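Local coordinates for alternansucrase (Leuconostoc mesenteroides, PDB 6HVG), which belongs to glycoside hydrolase family 70 and combines a circularly permuted (beta/alpha)8 barrel with accessory regions that include choline-binding-type and cell-wall-binding-type repeats, at residues P391-K396 with V483-I488; N610-F615 with A1144-G1149; G834-K839 with N1064-T1069. One frame throughout, in Å; residues are numbered along the deposited sequence.

Following the chain from its N terminus, contact 1 (391-396 with 483-488) comes first: it closes a loop of 86 residues and fastens the short helix 390-393 to helix 474-495. Only after it is complete does contact 2 open at 610; it spans more than 500 residues and joins the loop before barrel strand 617-620 to the end of helix 1135-1147. Contact 3 (834-839 with 1064-1069) falls wholly within that span and packs a barrel loop on helix 1063-1075. Contacts 2 and 3, with centres about 18 Å apart, meet where A1144 packs on A1068. Contact 1 is remote, its centre about 67 Å from that of contact 2 and 62 Å from that of contact 3.

Contact 1: residues P391-K396 with V483-I488; sequences PHNAAK and VIQTAI
The carboxamides of N393 and Q485 confront each other through their polar ends, neither lying over the face of the other, with planes 30° apart. Each offers one N-H and one carbonyl oxygen to its partner, so the two groups close a cyclic amide-amide pair. Q485 NE2 donates to N393 OD1 at 2.9 Å, lying in the carbonyl plane on a lone pair. In return N393 ND2 reaches Q485 OE1 at 3.0 Å, again on a lone pair, although OE1 is tilted from the plane of the N393 amide. Around this pair, W428 of strand 427-430 touches both side chains, while T442 packs on N393 and M441 on Q485.

The two amides arrive from opposite directions. The Q485 chain is extended, its CG anti to the backbone N (chi1 174°) and chi2 near 180°, and it reaches about half-way across from helix 474-495, which precedes the first barrel strand, 617-620; the pair lies away from the barrel. N393 ends the short helix 390-393, and its backbone O is bonded to Y416 OH.

The backbones remain well separated, the CA atoms of N393 and Q485 standing 10.3 Å apart, and the link is made by side-chain ends alone. Because the pair is buried, each amide meets part of the other's hydrogen-bonding need; turning over one amide alone would set oxygen against oxygen and nitrogen against nitrogen, so their orientations are coupled.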
loop_
_atom_site.group_PDB
_atom_site.type_symbol
_atom_site.label_atom_id
_atom_site.label_comp_id
_atom_site.label_asym_id
_atom_site.label_seq_id
_atom_site.Cartn_x
_atom_site.Cartn_y
_atom_site.Cartn_z
ATOM N N PRO A 391 -9.935 -48.766 -16.700
ATOM C CA PRO A 391 -10.471 -49.364 -15.471
ATOM C C PRO A 391 -9.485 -49.403 -14.302
ATOM O O PRO A 391 -9.919 -49.402 -13.157
ATOM C CB PRO A 391 -10.862 -50.800 -15.877
ATOM C CG PRO A 391 -10.198 -51.041 -17.173
ATOM C CD PRO A 391 -9.921 -49.719 -17.816
ATOM N N HIS A 392 -8.186 -49.462 -14.593
ATOM C CA HIS A 392 -7.159 -49.478 -13.549
ATOM C C HIS A 392 -6.961 -48.085 -12.918
ATOM O O HIS A 392 -6.890 -47.962 -11.703
ATOM C CB HIS A 392 -5.825 -50.004 -14.101
ATOM C CG HIS A 392 -5.899 -51.392 -14.679
ATOM N ND1 HIS A 392 -6.678 -52.395 -14.137
ATOM C CD2 HIS A 392 -5.274 -51.947 -15.746
ATOM C CE1 HIS A 392 -6.544 -53.498 -14.851
ATOM N NE2 HIS A 392 -5.693 -53.256 -15.829
ATOM N N ASN A 393 -6.875 -47.039 -13.738
ATOM C CA ASN A 393 -6.674 -45.685 -13.246
ATOM C C ASN A 393 -7.943 -45.006 -12.750
ATOM O O ASN A 393 -7.859 -43.948 -12.142
ATOM C CB ASN A 393 -6.038 -44.792 -14.311
ATOM C CG ASN A 393 -4.539 -45.017 -14.458
ATOM O OD1 ASN A 393 -3.854 -45.407 -13.510
ATOM N ND2 ASN A 393 -4.027 -44.770 -15.645
ATOM N N ALA A 394 -9.107 -45.610 -12.944
ATOM C CA ALA A 394 -10.349 -45.029 -12.445
ATOM C C ALA A 394 -10.356 -44.965 -10.921
ATOM O O ALA A 394 -9.641 -45.697 -10.237
ATOM C CB ALA A 394 -11.539 -45.829 -12.939
ATOM N N ALA A 395 -11.184 -44.076 -10.393
ATOM C CA ALA A 395 -11.315 -43.904 -8.960
ATOM C C ALA A 395 -11.902 -45.159 -8.327
ATOM O O ALA A 395 -12.851 -45.733 -8.864
ATOM C CB ALA A 395 -12.196 -42.698 -8.670
ATOM N N LYS A 396 -11.314 -45.565 -7.201
ATOM C CA LYS A 396 -11.803 -46.686 -6.398
ATOM C C LYS A 396 -13.203 -46.407 -5.900
ATOM O O LYS A 396 -14.017 -47.309 -5.773
ATOM C CB LYS A 396 -10.881 -46.909 -5.185
ATOM C CG LYS A 396 -11.271 -48.051 -4.247
ATOM C CD LYS A 396 -11.076 -49.412 -4.886
ATOM C CE LYS A 396 -11.510 -50.529 -3.949
ATOM N NZ LYS A 396 -11.472 -51.856 -4.631
ATOM N N VAL A 483 3.574 -43.424 -20.403
ATOM C CA VAL A 483 5.009 -43.687 -20.242
ATOM C C VAL A 483 5.557 -42.885 -19.053
ATOM O O VAL A 483 6.442 -43.359 -18.357
ATOM C CB VAL A 483 5.870 -43.460 -21.522
ATOM C CG1 VAL A 483 5.291 -44.220 -22.683
ATOM C CG2 VAL A 483 5.994 -42.003 -21.883
ATOM N N ILE A 484 5.011 -41.697 -18.795
ATOM C CA ILE A 484 5.340 -40.935 -17.583
ATOM C C ILE A 484 4.796 -41.620 -16.334
ATOM O O ILE A 484 5.475 -41.647 -15.306
ATOM C CB ILE A 484 4.799 -39.483 -17.631
ATOM C CG1 ILE A 484 5.467 -38.682 -18.759
ATOM C CG2 ILE A 484 5.013 -38.765 -16.303
ATOM C CD1 ILE A 484 6.918 -38.323 -18.509
ATOM N N GLN A 485 3.591 -42.186 -16.415
ATOM C CA GLN A 485 3.032 -42.908 -15.267
ATOM C C GLN A 485 3.924 -44.082 -14.884
ATOM O O GLN A 485 4.221 -44.283 -13.711
ATOM C CB GLN A 485 1.599 -43.399 -15.533
ATOM C CG GLN A 485 1.046 -44.282 -14.412
ATOM C CD GLN A 485 -0.435 -44.589 -14.544
ATOM O OE1 GLN A 485 -1.102 -44.094 -15.448
ATOM N NE2 GLN A 485 -0.952 -45.414 -13.635
ATOM N N THR A 486 4.342 -44.850 -15.885
ATOM C CA THR A 486 5.227 -45.979 -15.676
ATOM C C THR A 486 6.501 -45.467 -14.961
ATOM O O THR A 486 6.863 -45.935 -13.883
ATOM C CB THR A 486 5.524 -46.695 -17.022
ATOM O OG1 THR A 486 4.344 -47.383 -17.456
ATOM C CG2 THR A 486 6.684 -47.695 -16.894
ATOM N N ALA A 487 7.140 -44.462 -15.537
ATOM C CA ALA A 487 8.356 -43.897 -14.956
ATOM C C ALA A 487 8.146 -43.435 -13.532
ATOM O O ALA A 487 9.046 -43.552 -12.711
ATOM C CB ALA A 487 8.864 -42.748 -15.813
ATOM N N ILE A 488 6.970 -42.887 -13.245
ATOM C CA ILE A 488 6.652 -42.460 -11.902
ATOM C C ILE A 488 6.662 -43.647 -10.943
ATOM O O ILE A 488 7.230 -43.566 -9.852
ATOM C CB ILE A 488 5.296 -41.718 -11.835
ATOM C CG1 ILE A 488 5.458 -40.300 -12.391
ATOM C CG2 ILE A 488 4.778 -41.615 -10.388
ATOM C CD1 ILE A 488 4.152 -39.602 -12.702
#

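Contact 2: residues N610-F615 with A1144-G1149; sequences NDNANF and ALHKNG
H1146, near the end of helix 1135-1147, reaches across to the backbone of N612 and N614 and carries nearly all of this contact. Its CB lies beside the N612 side chain, with N612 ND2 4.4 Å away, a loose approach. With CG beside the backbone N and anti to the carbonyl carbon (chi1 -65°), the imidazole extends toward the loop, and both carbonyl oxygens come in at its edge. CG itself stands 4.0 Å from N612 O. The next atom, ND1, makes the bond that defines the contact, donating to N612 O at 2.9 Å with an N-H...O angle of 145°; the donor sits above the carbonyl plane of N612 and not on a lone pair. H1146 CE1 turns to the second carbonyl, N614 O, at 3.2 Å. At the tip, NE2 is hydrogen-bonded to D616 OD2, just beyond the loop segment. With a carbonyl on one nitrogen, a carboxylate on the other and the helix C terminus nearby, the ring may well be stabilised in its doubly protonated form.

The N612 carbonyl belongs to a compact turn: N610 to A613 form a type I turn, and N610 OD1 accepts from N612 N at 3.0 Å in an Asx turn. Beyond it, the N614 amide is anchored through ND2 to S605 OG. On the other side the helix stops in a Schellman motif, with G1149 at positive phi as C-prime and its N bonded to H1146 O.

Both segments lead directly into neighbouring parallel barrel strands, 617-620 and 1151-1156, the first and last of the eight in sequence, so the contact lies at the closure of a circularly permuted (beta/alpha)8 barrel of the family 70 type.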
loop_
_atom_site.group_PDB
_atom_site.type_symbol
_atom_site.label_atom_id
_atom_site.label_comp_id
_atom_site.label_asym_id
_atom_site.label_seq_id
_atom_site.Cartn_x
_atom_site.Cartn_y
_atom_site.Cartn_z
ATOM N N ASN A 610 -7.974 -11.049 39.511
ATOM C CA ASN A 610 -7.297 -9.856 39.981
ATOM C C ASN A 610 -8.039 -8.608 39.466
ATOM O O ASN A 610 -7.744 -8.095 38.387
ATOM C CB ASN A 610 -5.826 -9.855 39.527
ATOM C CG ASN A 610 -5.041 -8.660 40.072
ATOM O OD1 ASN A 610 -5.614 -7.735 40.632
ATOM N ND2 ASN A 610 -3.746 -8.652 39.848
ATOM N N ASP A 611 -8.982 -8.098 40.250
ATOM C CA ASP A 611 -9.786 -6.936 39.838
ATOM C C ASP A 611 -8.993 -5.637 39.626
ATOM O O ASP A 611 -9.571 -4.632 39.181
ATOM C CB ASP A 611 -10.920 -6.694 40.838
ATOM C CG ASP A 611 -12.027 -7.741 40.743
ATOM O OD1 ASP A 611 -11.913 -8.705 39.948
ATOM O OD2 ASP A 611 -13.024 -7.581 41.479
ATOM N N ASN A 612 -7.690 -5.659 39.916
ATOM C CA ASN A 612 -6.826 -4.525 39.608
ATOM C C ASN A 612 -5.940 -4.698 38.380
ATOM O O ASN A 612 -5.100 -3.854 38.087
ATOM C CB ASN A 612 -5.966 -4.198 40.820
ATOM C CG ASN A 612 -6.663 -3.265 41.781
ATOM O OD1 ASN A 612 -7.214 -3.706 42.799
ATOM N ND2 ASN A 612 -6.645 -1.956 41.465
ATOM N N ALA A 613 -6.137 -5.782 37.648
ATOM C CA ALA A 613 -5.354 -6.038 36.451
ATOM C C ALA A 613 -6.212 -5.929 35.184
ATOM O O ALA A 613 -6.010 -6.682 34.235
ATOM C CB ALA A 613 -4.698 -7.407 36.573
ATOM N N ASN A 614 -7.159 -4.989 35.175
ATOM C CA ASN A 614 -8.115 -4.827 34.070
ATOM C C ASN A 614 -7.873 -3.574 33.240
ATOM O O ASN A 614 -7.561 -2.530 33.776
ATOM C CB ASN A 614 -9.547 -4.749 34.606
ATOM C CG ASN A 614 -10.063 -6.077 35.112
ATOM O OD1 ASN A 614 -9.492 -7.128 34.841
ATOM N ND2 ASN A 614 -11.160 -6.039 35.838
ATOM N N PHE A 615 -8.017 -3.665 31.925
ATOM C CA PHE A 615 -7.872 -2.487 31.055
ATOM C C PHE A 615 -8.985 -1.490 31.390
ATOM O O PHE A 615 -10.076 -1.893 31.775
ATOM C CB PHE A 615 -7.947 -2.890 29.565
ATOM C CG PHE A 615 -6.688 -3.535 29.015
ATOM C CD1 PHE A 615 -5.570 -2.763 28.687
ATOM C CD2 PHE A 615 -6.639 -4.889 28.768
ATOM C CE1 PHE A 615 -4.433 -3.339 28.165
ATOM C CE2 PHE A 615 -5.510 -5.473 28.236
ATOM C CZ PHE A 615 -4.398 -4.696 27.939
ATOM N N ALA A 1144 0.509 -2.342 38.114
ATOM C CA ALA A 1144 1.530 -1.365 38.388
ATOM C C ALA A 1144 1.122 0.025 37.913
ATOM O O ALA A 1144 1.464 1.039 38.549
ATOM C CB ALA A 1144 2.850 -1.778 37.756
ATOM N N LEU A 1145 0.415 0.097 36.790
ATOM C CA LEU A 1145 -0.044 1.396 36.291
ATOM C C LEU A 1145 -1.166 1.938 37.161
ATOM O O LEU A 1145 -1.232 3.129 37.370
ATOM C CB LEU A 1145 -0.478 1.298 34.837
ATOM C CG LEU A 1145 0.637 0.991 33.843
ATOM C CD1 LEU A 1145 0.073 0.463 32.540
ATOM C CD2 LEU A 1145 1.502 2.224 33.602
ATOM N N HIS A 1146 -2.026 1.069 37.686
ATOM C CA HIS A 1146 -3.067 1.503 38.625
ATOM C C HIS A 1146 -2.499 1.927 39.985
ATOM O O HIS A 1146 -2.914 2.936 40.534
ATOM C CB HIS A 1146 -4.120 0.409 38.813
ATOM C CG HIS A 1146 -4.898 0.107 37.570
ATOM N ND1 HIS A 1146 -5.478 -1.121 37.338
ATOM C CD2 HIS A 1146 -5.168 0.867 36.482
ATOM C CE1 HIS A 1146 -6.095 -1.092 36.170
ATOM N NE2 HIS A 1146 -5.916 0.100 35.629
ATOM N N LYS A 1147 -1.549 1.171 40.513
ATOM C CA LYS A 1147 -0.801 1.594 41.697
ATOM C C LYS A 1147 -0.156 2.996 41.528
ATOM O O LYS A 1147 0.039 3.699 42.516
ATOM C CB LYS A 1147 0.265 0.549 42.069
ATOM C CG LYS A 1147 -0.266 -0.650 42.848
ATOM C CD LYS A 1147 -0.167 -0.384 44.360
ATOM C CE LYS A 1147 -0.677 -1.534 45.239
ATOM N NZ LYS A 1147 -2.154 -1.506 45.434
ATOM N N ASN A 1148 0.169 3.393 40.297
ATOM C CA ASN A 1148 0.671 4.744 40.015
ATOM C C ASN A 1148 -0.357 5.664 39.342
ATOM O O ASN A 1148 0.015 6.663 38.697
ATOM C CB ASN A 1148 1.929 4.685 39.160
ATOM C CG ASN A 1148 3.086 4.031 39.870
ATOM O OD1 ASN A 1148 4.072 4.689 40.219
ATOM N ND2 ASN A 1148 2.979 2.732 40.081
ATOM N N GLY A 1149 -1.641 5.348 39.525
ATOM C CA GLY A 1149 -2.744 6.229 39.132
ATOM C C GLY A 1149 -2.860 6.483 37.650
ATOM O O GLY A 1149 -3.359 7.512 37.226
#

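Contact 3: residues G834-K839 with N1064-T1069; sequences GQYMEK and NVVIAT
Y836 and M837, the central residues of a type II beta turn from Q835 to E838, lean on V1066 and I1067 of helix 1063-1075, a helix of the (beta/alpha)8 barrel. M837 takes the third position of the turn with positive phi (60°), and its backbone N is bonded to Y826 OH.

The tyrosine conformation sets the main contact. Its CG is anti to the backbone N (chi1 -171°), which sends the ring out from the turn to the helix. One edge then meets V1066, with Y836 CD2 at 3.8 Å from V1066 CG1, the methyl lying near the ring plane. Next along the ring, Y836 CE2 comes within 3.6 Å of I1067 CG1, which approaches obliquely. The Y826 ring also meets that of Y836, their planes nearly parallel, and F1082 of strand 1081-1083 touches both Y836 and I1067. At its far end the tyrosine is tied to the barrel through a hydrogen bond between its OH and G1048 O.

M837 adds a second, lighter touch. Its chain is extended at chi2 and bent at chi3, and its sulfur comes to V1066, which thus lies against both turn residues through one methyl. On I1067, CG1 sits beside the backbone N (chi1 -70°), directing the longer branch at the phenol, where I1067 CD1 ends 3.9 Å from Y836 OH.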
loop_
_atom_site.group_PDB
_atom_site.type_symbol
_atom_site.label_atom_id
_atom_site.label_comp_id
_atom_site.label_asym_id
_atom_site.label_seq_id
_atom_site.Cartn_x
_atom_site.Cartn_y
_atom_site.Cartn_z
ATOM N N GLY A 834 15.443 -2.292 18.690
ATOM C CA GLY A 834 16.137 -2.952 19.761
ATOM C C GLY A 834 15.189 -3.188 20.908
ATOM O O GLY A 834 14.001 -3.415 20.716
ATOM N N GLN A 835 15.730 -3.103 22.112
ATOM C CA GLN A 835 15.040 -3.506 23.323
ATOM C C GLN A 835 14.185 -2.377 23.888
ATOM O O GLN A 835 14.451 -1.207 23.637
ATOM C CB GLN A 835 16.085 -3.952 24.340
ATOM C CG GLN A 835 16.804 -5.208 23.905
ATOM C CD GLN A 835 15.923 -6.433 23.987
ATOM O OE1 GLN A 835 15.876 -7.231 23.068
ATOM N NE2 GLN A 835 15.231 -6.590 25.106
ATOM N N TYR A 836 13.157 -2.732 24.653
ATOM C CA TYR A 836 12.210 -1.738 25.168
ATOM C C TYR A 836 12.894 -0.837 26.160
ATOM O O TYR A 836 13.471 -1.313 27.130
ATOM C CB TYR A 836 10.998 -2.407 25.825
ATOM C CG TYR A 836 9.880 -1.443 26.186
ATOM C CD1 TYR A 836 9.189 -0.745 25.208
ATOM C CD2 TYR A 836 9.520 -1.224 27.506
ATOM C CE1 TYR A 836 8.177 0.127 25.534
ATOM C CE2 TYR A 836 8.496 -0.355 27.839
ATOM C CZ TYR A 836 7.833 0.319 26.850
ATOM O OH TYR A 836 6.828 1.194 27.183
ATOM N N MET A 837 12.841 0.469 25.899
ATOM C CA MET A 837 13.468 1.475 26.747
ATOM C C MET A 837 14.978 1.286 26.878
ATOM O O MET A 837 15.560 1.634 27.901
ATOM C CB MET A 837 12.793 1.480 28.124
ATOM C CG MET A 837 11.880 2.671 28.325
ATOM S SD MET A 837 10.770 2.472 29.740
ATOM C CE MET A 837 9.283 2.827 28.800
ATOM N N GLU A 838 15.611 0.738 25.842
ATOM C CA GLU A 838 17.043 0.433 25.901
ATOM C C GLU A 838 17.886 1.686 25.983
ATOM O O GLU A 838 18.911 1.710 26.681
ATOM C CB GLU A 838 17.504 -0.378 24.683
ATOM C CG GLU A 838 18.967 -0.802 24.773
ATOM C CD GLU A 838 19.329 -1.925 23.828
ATOM O OE1 GLU A 838 19.170 -1.738 22.599
ATOM O OE2 GLU A 838 19.778 -2.986 24.325
ATOM N N LYS A 839 17.478 2.703 25.232
ATOM C CA LYS A 839 18.229 3.926 25.148
ATOM C C LYS A 839 17.300 5.083 24.830
ATOM O O LYS A 839 16.540 5.005 23.893
ATOM C CB LYS A 839 19.310 3.803 24.070
ATOM C CG LYS A 839 20.340 4.931 24.110
ATOM C CD LYS A 839 21.251 4.928 22.895
ATOM C CE LYS A 839 22.119 6.175 22.861
ATOM N NZ LYS A 839 22.843 6.287 21.564
ATOM N N ASN A 1064 6.472 -5.475 29.038
ATOM C CA ASN A 1064 5.520 -5.377 30.149
ATOM C C ASN A 1064 6.154 -5.587 31.536
ATOM O O ASN A 1064 5.642 -5.085 32.546
ATOM C CB ASN A 1064 4.352 -6.347 29.931
ATOM C CG ASN A 1064 3.475 -5.961 28.748
ATOM O OD1 ASN A 1064 3.556 -4.847 28.214
ATOM N ND2 ASN A 1064 2.617 -6.888 28.333
ATOM N N VAL A 1065 7.260 -6.329 31.583
ATOM C CA VAL A 1065 8.061 -6.425 32.799
ATOM C C VAL A 1065 8.680 -5.063 33.075
ATOM O O VAL A 1065 8.539 -4.511 34.168
ATOM C CB VAL A 1065 9.156 -7.508 32.677
ATOM C CG1 VAL A 1065 10.128 -7.434 33.849
ATOM C CG2 VAL A 1065 8.527 -8.903 32.586
ATOM N N VAL A 1066 9.324 -4.504 32.060
ATOM C CA VAL A 1066 9.919 -3.163 32.161
ATOM C C VAL A 1066 8.882 -2.102 32.553
ATOM O O VAL A 1066 9.164 -1.271 33.397
ATOM C CB VAL A 1066 10.661 -2.759 30.865
ATOM C CG1 VAL A 1066 11.124 -1.317 30.914
ATOM C CG2 VAL A 1066 11.868 -3.664 30.660
ATOM N N ILE A 1067 7.687 -2.137 31.970
ATOM C CA ILE A 1067 6.649 -1.152 32.296
ATOM C C ILE A 1067 6.322 -1.204 33.790
ATOM O O ILE A 1067 6.161 -0.154 34.415
ATOM C CB ILE A 1067 5.374 -1.328 31.427
ATOM C CG1 ILE A 1067 5.655 -0.936 29.973
ATOM C CG2 ILE A 1067 4.218 -0.466 31.927
ATOM C CD1 ILE A 1067 4.631 -1.455 28.977
ATOM N N ALA A 1068 6.262 -2.405 34.367
ATOM C CA ALA A 1068 6.001 -2.556 35.794
ATOM C C ALA A 1068 7.094 -1.916 36.666
ATOM O O ALA A 1068 6.773 -1.161 37.584
ATOM C CB ALA A 1068 5.826 -4.019 36.155
ATOM N N THR A 1069 8.363 -2.190 36.383
ATOM C CA THR A 1069 9.438 -1.574 37.167
ATOM C C THR A 1069 9.455 -0.043 36.992
ATOM O O THR A 1069 9.751 0.673 37.939
ATOM C CB THR A 1069 10.842 -2.171 36.865
ATOM O OG1 THR A 1069 11.269 -1.784 35.555
ATOM C CG2 THR A 1069 10.840 -3.707 36.962
#